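Local structure of Exo-beta-1,4-mannosidase (4LYP) at residues Met99-Pro105 against Ser156-Tyr162; Ile57-Trp63 against Gly386-Tyr392. The protein probably hydrolyses terminal beta-mannosidic bonds at the non-reducing ends of manno-oligosaccharides, as a family 5 glycoside hydrolase that also has transglycosylation activity. All blocks are in the same frame, centred on the assembly; numbering follows the deposited sequence.

Contact 1 (Met99-Pro105 against Ser156-Tyr162); sequences MASSEGP and SGGFGQY
Glu103 turns CG beside its own backbone N (chi1 -68°) and bends again at chi2, which swings its carboxylate back to the start of helix 158-167, where Gly158 N donates to OE1 at 2.8 Å, nearly along the C-O axis. Residues 99-105 leave strand 95-99 of the TIM barrel as a loop; residues 156-162, beyond strand 144-148, are a turn running into helix 158-167, and the glutamate fastens one to the other. Beside the Gly158 bond, Glu103 N gives a straight hydrogen bond (169°) to Ser156 O, approaching from above the carbonyl plane. Backbone and side chain of one residue thus grip the turn Ser156-Gly158. Gly157 CA lies 3.9 Å from Glu103 O. Tyr162 CE1 comes within 3.6 Å of Glu103 CD; the side chains cross at about a right angle, with ring and carboxylate planes 44° apart. Further along, the Gln161 side chain lies against Glu103 CB and the ring of cis-Pro105, while its amide is held from outside by Arg111 and Gln170. Two waters also bind the carboxylate: one donates to OE1 and also bonds Ser101 OG and Ser156 OG, the latter further held by Asn151. The other water donates to Glu103 OE2 at 2.8 Å and accepts from Tyr162 OH at 2.8 Å.

Contact 2 (Ile57-Trp63 against Gly386-Tyr392); sequences IRGANYW and GSNFWAY
Asn61 holds Phe389 O with two donors: its backbone N at 2.9 Å, nearly in line with the carbonyl, and its side-chain ND2 at 3.1 Å, from above the carbonyl plane. With CG beside the backbone N (chi1 -78°), the Asn61 amide also lies against the Trp390 ring, CG to CE3 3.3 Å, the planes 50° apart. Trp63 CD1 comes to Trp390 CH2, its five-membered ring nearly parallel to the Trp390 six-membered ring but slid aside, centroids 4.7 Å apart. The Trp390 side chain lies about 3 Å from bound Tris, consistent with an active-site pocket. Asn388 ND2 reaches Ala60 O in the plane of its own amide, and Ala60 CB packs on Phe389 CE2 at 3.6 Å. Backbone hydrogen bonds join these parallel first and last strands of the TIM barrel, closing it: Ser387 N to Ile57 O, a weak one from Gly59 N to Ser387 O, and Tyr392 N to Asn61 O. In the second shell, Arg97 and Glu336 O fix the Asn61 amide, Asn95 the Asn388 amide and Gly411 O the Trp63 indole. Strands 95-99 and 333-338 flank the pair, helix 429-448 packs on Arg58 and Phe389, and helix 78-90 on Tyr62 and Tyr392.

In the fold
After two short strands, 40-41 and 48-50, the chain enters strand 53-61, which contact 2 pairs with strand 386-394; 322 residues separate segments 57-63 and 386-392, and the pairing joins the first and last strands of the barrel. Contact 1 falls within this long excursion: residues 99-105 leave strand 95-99, the chain passes through helix 125-140 and strand 144-148, and residues 156-162 return at helix 158-167 to close a much shorter loop. The contacts therefore nest and do not cross. Their centres lie 21 Å apart, yet they meet where Met99 CB packs on Trp63 O at 3.6 Å. One closes the barrel wall, while the other ties the loop after strand 95-99 to the start of helix 158-167.

Contact 1 (Met99-Pro105 against Ser156-Tyr162)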
ATOM      1  N   MET A  99      -4.835  -4.277   0.802  1.00  6.17           N
ATOM      2  CA  MET A  99      -4.364  -5.468   0.108  0.50  6.86           C
ATOM      3  C   MET A  99      -5.549  -6.383  -0.219  1.00  6.61           C
ATOM      4  O   MET A  99      -6.253  -6.829   0.602  1.00  9.77           O
ATOM      5  CB  MET A  99      -3.314  -6.176   0.974  0.50  7.81           C
ATOM      6  CG  MET A  99      -2.617  -7.374   0.314  0.50  5.60           C
ATOM      7  SD  MET A  99      -1.909  -7.143  -1.376  0.50  8.56           S
ATOM      8  CE  MET A  99      -0.414  -7.875  -0.798  0.50 15.69           C
ATOM      9  N   ALA A 100      -5.717  -6.625  -1.513  1.00  6.46           N
ATOM     10  CA  ALA A 100      -6.802  -7.422  -2.066  1.00  6.80           C
ATOM     11  C   ALA A 100      -6.244  -8.737  -2.651  1.00  6.03           C
ATOM     12  O   ALA A 100      -6.719  -9.226  -3.702  1.00  7.45           O
ATOM     13  CB  ALA A 100      -7.586  -6.668  -3.077  1.00  8.00           C
ATOM     14  N   SER A 101      -5.242  -9.288  -1.971  1.00  6.66           N
ATOM     15  CA  SER A 101      -4.664 -10.565  -2.340  1.00  7.19           C
ATOM     16  C   SER A 101      -3.932 -11.076  -1.096  1.00  7.30           C
ATOM     17  O   SER A 101      -3.505 -10.285  -0.258  1.00  8.25           O
ATOM     18  CB  SER A 101      -3.673 -10.421  -3.500  1.00  7.51           C
ATOM     19  OG  SER A 101      -2.473  -9.774  -3.110  1.00  9.39           O
ATOM     20  N   SER A 102      -3.783 -12.404  -1.052  1.00  7.20           N
ATOM     21  CA  SER A 102      -2.779 -13.050  -0.175  1.00  7.73           C
ATOM     22  C   SER A 102      -2.817 -14.520  -0.528  1.00  7.18           C
ATOM     23  O   SER A 102      -3.877 -15.121  -0.597  1.00  8.65           O
ATOM     24  CB  SER A 102      -2.980 -12.792   1.296  1.00  8.77           C
ATOM     25  OG  SER A 102      -4.210 -13.206   1.720  1.00  9.35           O
ATOM     26  N   GLU A 103      -1.638 -15.097  -0.681  1.00  6.96           N
ATOM     27  CA  GLU A 103      -1.498 -16.444  -1.172  1.00  7.41           C
ATOM     28  C   GLU A 103      -1.014 -17.364  -0.073  1.00  7.34           C
ATOM     29  O   GLU A 103      -0.120 -17.017   0.724  1.00  7.57           O
ATOM     30  CB  GLU A 103      -0.565 -16.485  -2.393  1.00  8.49           C
ATOM     31  CG  GLU A 103      -1.161 -15.796  -3.617  1.00  8.39           C
ATOM     32  CD  GLU A 103      -1.019 -14.261  -3.588  1.00  7.73           C
ATOM     33  OE1 GLU A 103       0.002 -13.705  -3.243  1.00  8.57           O
ATOM     34  OE2 GLU A 103      -2.025 -13.631  -4.058  1.00  8.61           O
ATOM     35  N   GLY A 104      -1.559 -18.596  -0.052  1.00  7.54           N
ATOM     36  CA  GLY A 104      -1.036 -19.674   0.794  1.00  8.23           C
ATOM     37  C   GLY A 104       0.115 -20.400   0.094  1.00  8.15           C
ATOM     38  O   GLY A 104       0.688 -19.869  -0.879  1.00  7.73           O
ATOM     39  N   PRO A 105       0.490 -21.590   0.531  1.00  8.00           N
ATOM     40  CA  PRO A 105      -0.169 -22.348   1.640  1.00  8.29           C
ATOM     41  C   PRO A 105       0.025 -21.695   3.018  1.00  7.85           C
ATOM     42  O   PRO A 105       0.943 -20.866   3.216  1.00  8.10           O
ATOM     43  CB  PRO A 105       0.511 -23.714   1.556  1.00  9.28           C
ATOM     44  CG  PRO A 105       1.793 -23.486   0.938  1.00 13.30           C
ATOM     45  CD  PRO A 105       1.641 -22.357  -0.060  1.00  9.05           C
ATOM     46  N   SER A 156       2.672 -11.446   1.770  1.00  6.51           N
ATOM     47  CA  SER A 156       1.356 -11.921   1.396  1.00  6.68           C
ATOM     48  C   SER A 156       1.497 -13.158   0.488  1.00  7.45           C
ATOM     49  O   SER A 156       0.593 -13.462  -0.307  1.00  7.48           O
ATOM     50  CB  SER A 156       0.539 -10.815   0.722  1.00  7.43           C
ATOM     51  OG  SER A 156       1.225 -10.369  -0.439  1.00  7.82           O
ATOM     52  N   GLY A 157       2.645 -13.856   0.558  1.00  7.10           N
ATOM     53  CA  GLY A 157       2.945 -14.924  -0.405  1.00  7.81           C
ATOM     54  C   GLY A 157       3.561 -14.279  -1.648  1.00  6.35           C
ATOM     55  O   GLY A 157       4.792 -14.255  -1.785  1.00  7.68           O
ATOM     56  N   GLY A 158       2.729 -13.670  -2.477  1.00  6.46           N
ATOM     57  CA  GLY A 158       3.233 -12.765  -3.500  1.00  6.65           C
ATOM     58  C   GLY A 158       3.799 -13.518  -4.732  1.00  6.48           C
ATOM     59  O   GLY A 158       3.583 -14.709  -4.942  1.00  6.79           O
ATOM     60  N   PHE A 159       4.546 -12.771  -5.554  1.00  6.33           N
ATOM     61  CA  PHE A 159       5.036 -13.315  -6.830  1.00  6.90           C
ATOM     62  C   PHE A 159       5.918 -14.522  -6.589  1.00  7.05           C
ATOM     63  O   PHE A 159       5.891 -15.469  -7.389  1.00  7.68           O
ATOM     64  CB  PHE A 159       5.797 -12.268  -7.598  1.00  7.90           C
ATOM     65  CG  PHE A 159       4.946 -11.192  -8.228  1.00  6.92           C
ATOM     66  CD1 PHE A 159       3.601 -11.097  -8.028  1.00  9.05           C
ATOM     67  CD2 PHE A 159       5.546 -10.214  -8.990  1.00 10.02           C
ATOM     68  CE1 PHE A 159       2.823 -10.118  -8.621  1.00  9.71           C
ATOM     69  CE2 PHE A 159       4.804  -9.226  -9.617  1.00  9.83           C
ATOM     70  CZ  PHE A 159       3.437  -9.138  -9.419  1.00  9.06           C
ATOM     71  N   GLY A 160       6.694 -14.587  -5.489  1.00  7.04           N
ATOM     72  CA  GLY A 160       7.492 -15.763  -5.201  1.00  7.92           C
ATOM     73  C   GLY A 160       6.648 -16.979  -4.939  1.00  6.76           C
ATOM     74  O   GLY A 160       7.041 -18.087  -5.305  1.00  8.11           O
ATOM     75  N   GLN A 161       5.477 -16.804  -4.341  1.00  6.83           N
ATOM     76  CA  GLN A 161       4.562 -17.916  -4.144  1.00  7.47           C
ATOM     77  C   GLN A 161       4.005 -18.386  -5.491  1.00  7.23           C
ATOM     78  O   GLN A 161       3.887 -19.585  -5.704  1.00  7.96           O
ATOM     79  CB  GLN A 161       3.457 -17.559  -3.149  1.00  7.62           C
ATOM     80  CG  GLN A 161       2.498 -18.711  -2.945  1.00  7.48           C
ATOM     81  CD  GLN A 161       3.206 -19.938  -2.401  1.00  7.44           C
ATOM     82  OE1 GLN A 161       3.872 -19.867  -1.366  1.00  8.38           O
ATOM     83  NE2 GLN A 161       3.076 -21.101  -3.071  1.00  8.32           N
ATOM     84  N   TYR A 162       3.610 -17.456  -6.367  1.00  7.43           N
ATOM     85  CA  TYR A 162       3.156 -17.912  -7.701  1.00  7.96           C
ATOM     86  C   TYR A 162       4.255 -18.709  -8.384  1.00  7.36           C
ATOM     87  O   TYR A 162       3.976 -19.755  -9.023  1.00  8.93           O
ATOM     88  CB  TYR A 162       2.700 -16.754  -8.575  1.00  8.19           C
ATOM     89  CG  TYR A 162       1.363 -16.152  -8.255  1.00  7.47           C
ATOM     90  CD1 TYR A 162       1.210 -15.126  -7.331  1.00  9.04           C
ATOM     91  CD2 TYR A 162       0.198 -16.612  -8.857  1.00  9.63           C
ATOM     92  CE1 TYR A 162      -0.002 -14.542  -7.072  1.00  9.32           C
ATOM     93  CE2 TYR A 162      -1.024 -16.023  -8.623  1.00  9.69           C
ATOM     94  CZ  TYR A 162      -1.135 -14.958  -7.753  1.00  8.60           C
ATOM     95  OH  TYR A 162      -2.336 -14.357  -7.632  1.00  9.15           O
TER
HETATM   96  O   HOH W   1      -0.029 -11.134  -2.675  1.00 10.47           O
HETATM   97  O   HOH W   2      -1.889 -11.936  -6.243  1.00  8.05           O

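Contact 2 (Ile57-Trp63 against Gly386-Tyr392)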
ATOM      1  N   ILE A  57      -5.521  13.203  -2.114  1.00  7.47           N
ATOM      2  CA  ILE A  57      -5.401  11.926  -1.355  1.00  7.24           C
ATOM      3  C   ILE A  57      -4.889  12.156   0.070  1.00  6.19           C
ATOM      4  O   ILE A  57      -3.688  12.366   0.300  1.00  7.53           O
ATOM      5  CB  ILE A  57      -4.470  10.935  -2.127  1.00  7.22           C
ATOM      6  CG1 ILE A  57      -4.951  10.736  -3.587  1.00  8.84           C
ATOM      7  CG2 ILE A  57      -4.371   9.626  -1.348  1.00  8.74           C
ATOM      8  CD1 ILE A  57      -6.420  10.260  -3.745  1.00 10.16           C
ATOM      9  N   ARG A  58      -5.852  12.124   0.993  1.00  6.55           N
ATOM     10  CA  ARG A  58      -5.576  12.215   2.426  1.00  7.19           C
ATOM     11  C   ARG A  58      -5.471  10.788   2.935  1.00  6.23           C
ATOM     12  O   ARG A  58      -6.442  10.235   3.490  1.00  7.44           O
ATOM     13  CB  ARG A  58      -6.719  12.980   3.114  1.00  7.67           C
ATOM     14  CG  ARG A  58      -6.754  14.460   2.749  1.00  8.81           C
ATOM     15  CD  ARG A  58      -8.009  15.126   3.331  1.00 10.24           C
ATOM     16  NE  ARG A  58      -9.222  14.837   2.565  1.00  9.45           N
ATOM     17  CZ  ARG A  58     -10.438  14.595   3.096  1.00  9.57           C
ATOM     18  NH1 ARG A  58     -10.608  14.348   4.385  1.00 12.72           N
ATOM     19  NH2 ARG A  58     -11.495  14.601   2.275  1.00 11.04           N
ATOM     20  N   GLY A  59      -4.351  10.116   2.635  1.00  6.66           N
ATOM     21  CA  GLY A  59      -4.362   8.679   2.646  1.00  7.30           C
ATOM     22  C   GLY A  59      -3.615   8.034   3.785  1.00  6.27           C
ATOM     23  O   GLY A  59      -2.752   8.607   4.471  1.00  6.86           O
ATOM     24  N   ALA A  60      -3.946   6.740   3.925  1.00  6.52           N
ATOM     25  CA  ALA A  60      -3.168   5.833   4.822  1.00  6.44           C
ATOM     26  C   ALA A  60      -3.009   4.478   4.145  1.00  5.58           C
ATOM     27  O   ALA A  60      -3.832   4.127   3.261  1.00  6.62           O
ATOM     28  CB  ALA A  60      -3.888   5.609   6.158  1.00  7.37           C
ATOM     29  N   ASN A  61      -2.057   3.685   4.591  1.00  5.95           N
ATOM     30  CA  ASN A  61      -2.009   2.255   4.249  1.00  5.70           C
ATOM     31  C   ASN A  61      -2.666   1.459   5.384  1.00  5.52           C
ATOM     32  O   ASN A  61      -2.430   1.698   6.575  1.00  6.55           O
ATOM     33  CB  ASN A  61      -0.568   1.784   4.106  1.00  6.15           C
ATOM     34  CG  ASN A  61       0.007   2.209   2.769  1.00  5.63           C
ATOM     35  OD1 ASN A  61      -0.160   1.492   1.760  1.00  6.38           O
ATOM     36  ND2 ASN A  61       0.666   3.365   2.721  1.00  5.69           N
ATOM     37  N   TYR A  62      -3.493   0.497   4.974  1.00  6.35           N
ATOM     38  CA  TYR A  62      -4.241  -0.378   5.900  1.00  5.97           C
ATOM     39  C   TYR A  62      -4.382  -1.738   5.231  1.00  6.08           C
ATOM     40  O   TYR A  62      -5.490  -2.258   5.009  1.00  6.87           O
ATOM     41  CB  TYR A  62      -5.593   0.272   6.208  1.00  6.80           C
ATOM     42  CG  TYR A  62      -6.353  -0.338   7.392  1.00  6.25           C
ATOM     43  CD1 TYR A  62      -5.786  -0.288   8.683  1.00  7.54           C
ATOM     44  CD2 TYR A  62      -7.632  -0.863   7.239  1.00  6.94           C
ATOM     45  CE1 TYR A  62      -6.455  -0.814   9.796  1.00  7.90           C
ATOM     46  CE2 TYR A  62      -8.312  -1.329   8.342  1.00  7.06           C
ATOM     47  CZ  TYR A  62      -7.725  -1.321   9.586  1.00  7.27           C
ATOM     48  OH  TYR A  62      -8.454  -1.852  10.644  1.00  7.98           O
ATOM     49  N   TRP A  63      -3.245  -2.340   4.910  1.00  6.03           N
ATOM     50  CA  TRP A  63      -3.170  -3.620   4.213  1.00  6.14           C
ATOM     51  C   TRP A  63      -3.719  -4.765   5.047  1.00  5.78           C
ATOM     52  O   TRP A  63      -4.068  -5.823   4.496  1.00  6.55           O
ATOM     53  CB  TRP A  63      -1.728  -3.904   3.793  1.00  6.11           C
ATOM     54  CG  TRP A  63      -0.814  -3.940   4.996  1.00  6.14           C
ATOM     55  CD1 TRP A  63      -0.145  -2.865   5.600  1.00  6.85           C
ATOM     56  CD2 TRP A  63      -0.607  -5.061   5.873  1.00  5.84           C
ATOM     57  NE1 TRP A  63       0.411  -3.263   6.781  1.00  6.78           N
ATOM     58  CE2 TRP A  63       0.156  -4.587   6.989  1.00  6.33           C
ATOM     59  CE3 TRP A  63      -0.994  -6.412   5.807  1.00  6.91           C
ATOM     60  CZ2 TRP A  63       0.493  -5.420   8.041  1.00  7.11           C
ATOM     61  CZ3 TRP A  63      -0.597  -7.258   6.831  1.00  7.58           C
ATOM     62  CH2 TRP A  63       0.086  -6.769   7.955  1.00  7.39           C
ATOM     63  N   GLY A 386      -1.141  13.881  -3.172  1.00  8.21           N
ATOM     64  CA  GLY A 386      -1.275  13.486  -1.757  1.00  8.33           C
ATOM     65  C   GLY A 386      -0.393  12.280  -1.485  1.00  7.21           C
ATOM     66  O   GLY A 386       0.628  12.051  -2.121  1.00  7.58           O
ATOM     67  N   SER A 387      -0.764  11.547  -0.410  1.00  7.65           N
ATOM     68  CA  SER A 387       0.129  10.544   0.140  1.00  6.38           C
ATOM     69  C   SER A 387      -0.661   9.532   0.974  1.00  6.62           C
ATOM     70  O   SER A 387      -1.803   9.804   1.425  1.00  7.10           O
ATOM     71  CB  SER A 387       1.218  11.193   1.025  1.00  7.43           C
ATOM     72  OG  SER A 387       0.625  11.940   2.084  1.00  7.72           O
ATOM     73  N   ASN A 388      -0.008   8.394   1.226  1.00  6.39           N
ATOM     74  CA  ASN A 388      -0.551   7.373   2.135  1.00  5.66           C
ATOM     75  C   ASN A 388       0.591   6.984   3.050  1.00  6.05           C
ATOM     76  O   ASN A 388       1.536   6.271   2.632  1.00  6.66           O
ATOM     77  CB  ASN A 388      -1.070   6.115   1.427  1.00  6.25           C
ATOM     78  CG  ASN A 388      -2.106   6.396   0.395  1.00  5.71           C
ATOM     79  OD1 ASN A 388      -1.822   6.960  -0.661  1.00  7.13           O
ATOM     80  ND2 ASN A 388      -3.360   5.979   0.675  1.00  6.62           N
ATOM     81  N   PHE A 389       0.606   7.439   4.322  1.00  6.12           N
ATOM     82  CA  PHE A 389       1.662   7.007   5.236  1.00  5.82           C
ATOM     83  C   PHE A 389       1.556   5.492   5.455  1.00  5.54           C
ATOM     84  O   PHE A 389       0.475   4.890   5.374  1.00  6.04           O
ATOM     85  CB  PHE A 389       1.605   7.777   6.561  1.00  7.09           C
ATOM     86  CG  PHE A 389       0.382   7.502   7.382  1.00  6.03           C
ATOM     87  CD1 PHE A 389       0.394   6.480   8.342  1.00  7.24           C
ATOM     88  CD2 PHE A 389      -0.781   8.233   7.263  1.00  7.26           C
ATOM     89  CE1 PHE A 389      -0.740   6.150   9.099  1.00  7.48           C
ATOM     90  CE2 PHE A 389      -1.910   7.952   8.003  1.00  7.70           C
ATOM     91  CZ  PHE A 389      -1.876   6.938   8.942  1.00  7.73           C
ATOM     92  N   TRP A 390       2.742   4.893   5.685  1.00  5.91           N
ATOM     93  CA  TRP A 390       2.834   3.439   5.942  1.00  6.05           C
ATOM     94  C   TRP A 390       3.293   3.274   7.389  1.00  5.16           C
ATOM     95  O   TRP A 390       4.419   3.596   7.698  1.00  6.44           O
ATOM     96  CB  TRP A 390       3.833   2.814   4.997  1.00  6.50           C
ATOM     97  CG  TRP A 390       3.965   1.341   5.285  1.00  6.38           C
ATOM     98  CD1 TRP A 390       4.608   0.723   6.371  1.00  5.96           C
ATOM     99  CD2 TRP A 390       3.324   0.282   4.547  1.00  5.51           C
ATOM    100  NE1 TRP A 390       4.403  -0.625   6.329  1.00  6.43           N
ATOM    101  CE2 TRP A 390       3.595  -0.950   5.245  1.00  5.85           C
ATOM    102  CE3 TRP A 390       2.534   0.235   3.367  1.00  6.35           C
ATOM    103  CZ2 TRP A 390       3.153  -2.202   4.767  1.00  7.35           C
ATOM    104  CZ3 TRP A 390       2.067  -1.005   2.919  1.00  6.75           C
ATOM    105  CH2 TRP A 390       2.385  -2.211   3.617  1.00  7.45           C
ATOM    106  N   ALA A 391       2.367   2.825   8.278  1.00  6.58           N
ATOM    107  CA  ALA A 391       1.006   2.371   7.999  1.00  6.11           C
ATOM    108  C   ALA A 391       0.239   2.543   9.334  1.00  6.00           C
ATOM    109  O   ALA A 391       0.838   2.653  10.392  1.00  7.03           O
ATOM    110  CB  ALA A 391       0.930   0.927   7.529  1.00  7.57           C
ATOM    111  N   TYR A 392      -1.079   2.514   9.255  1.00  6.50           N
ATOM    112  CA  TYR A 392      -1.869   2.718  10.466  1.00  6.90           C
ATOM    113  C   TYR A 392      -1.946   1.431  11.275  1.00  6.87           C
ATOM    114  O   TYR A 392      -2.387   0.416  10.786  1.00  9.35           O
ATOM    115  CB  TYR A 392      -3.272   3.232  10.137  1.00  7.83           C
ATOM    116  CG  TYR A 392      -4.006   3.699  11.386  1.00  7.32           C
ATOM    117  CD1 TYR A 392      -3.451   4.695  12.199  1.00  8.28           C
ATOM    118  CD2 TYR A 392      -5.221   3.146  11.767  1.00  7.67           C
ATOM    119  CE1 TYR A 392      -4.106   5.123  13.316  1.00  8.08           C
ATOM    120  CE2 TYR A 392      -5.900   3.605  12.905  1.00  7.96           C
ATOM    121  CZ  TYR A 392      -5.300   4.599  13.678  1.00  7.73           C
ATOM    122  OH  TYR A 392      -5.904   5.042  14.836  1.00  9.50           O
TER
HETATM  123  O   HOH W   3      -0.519  10.471   4.137  1.00  7.59           O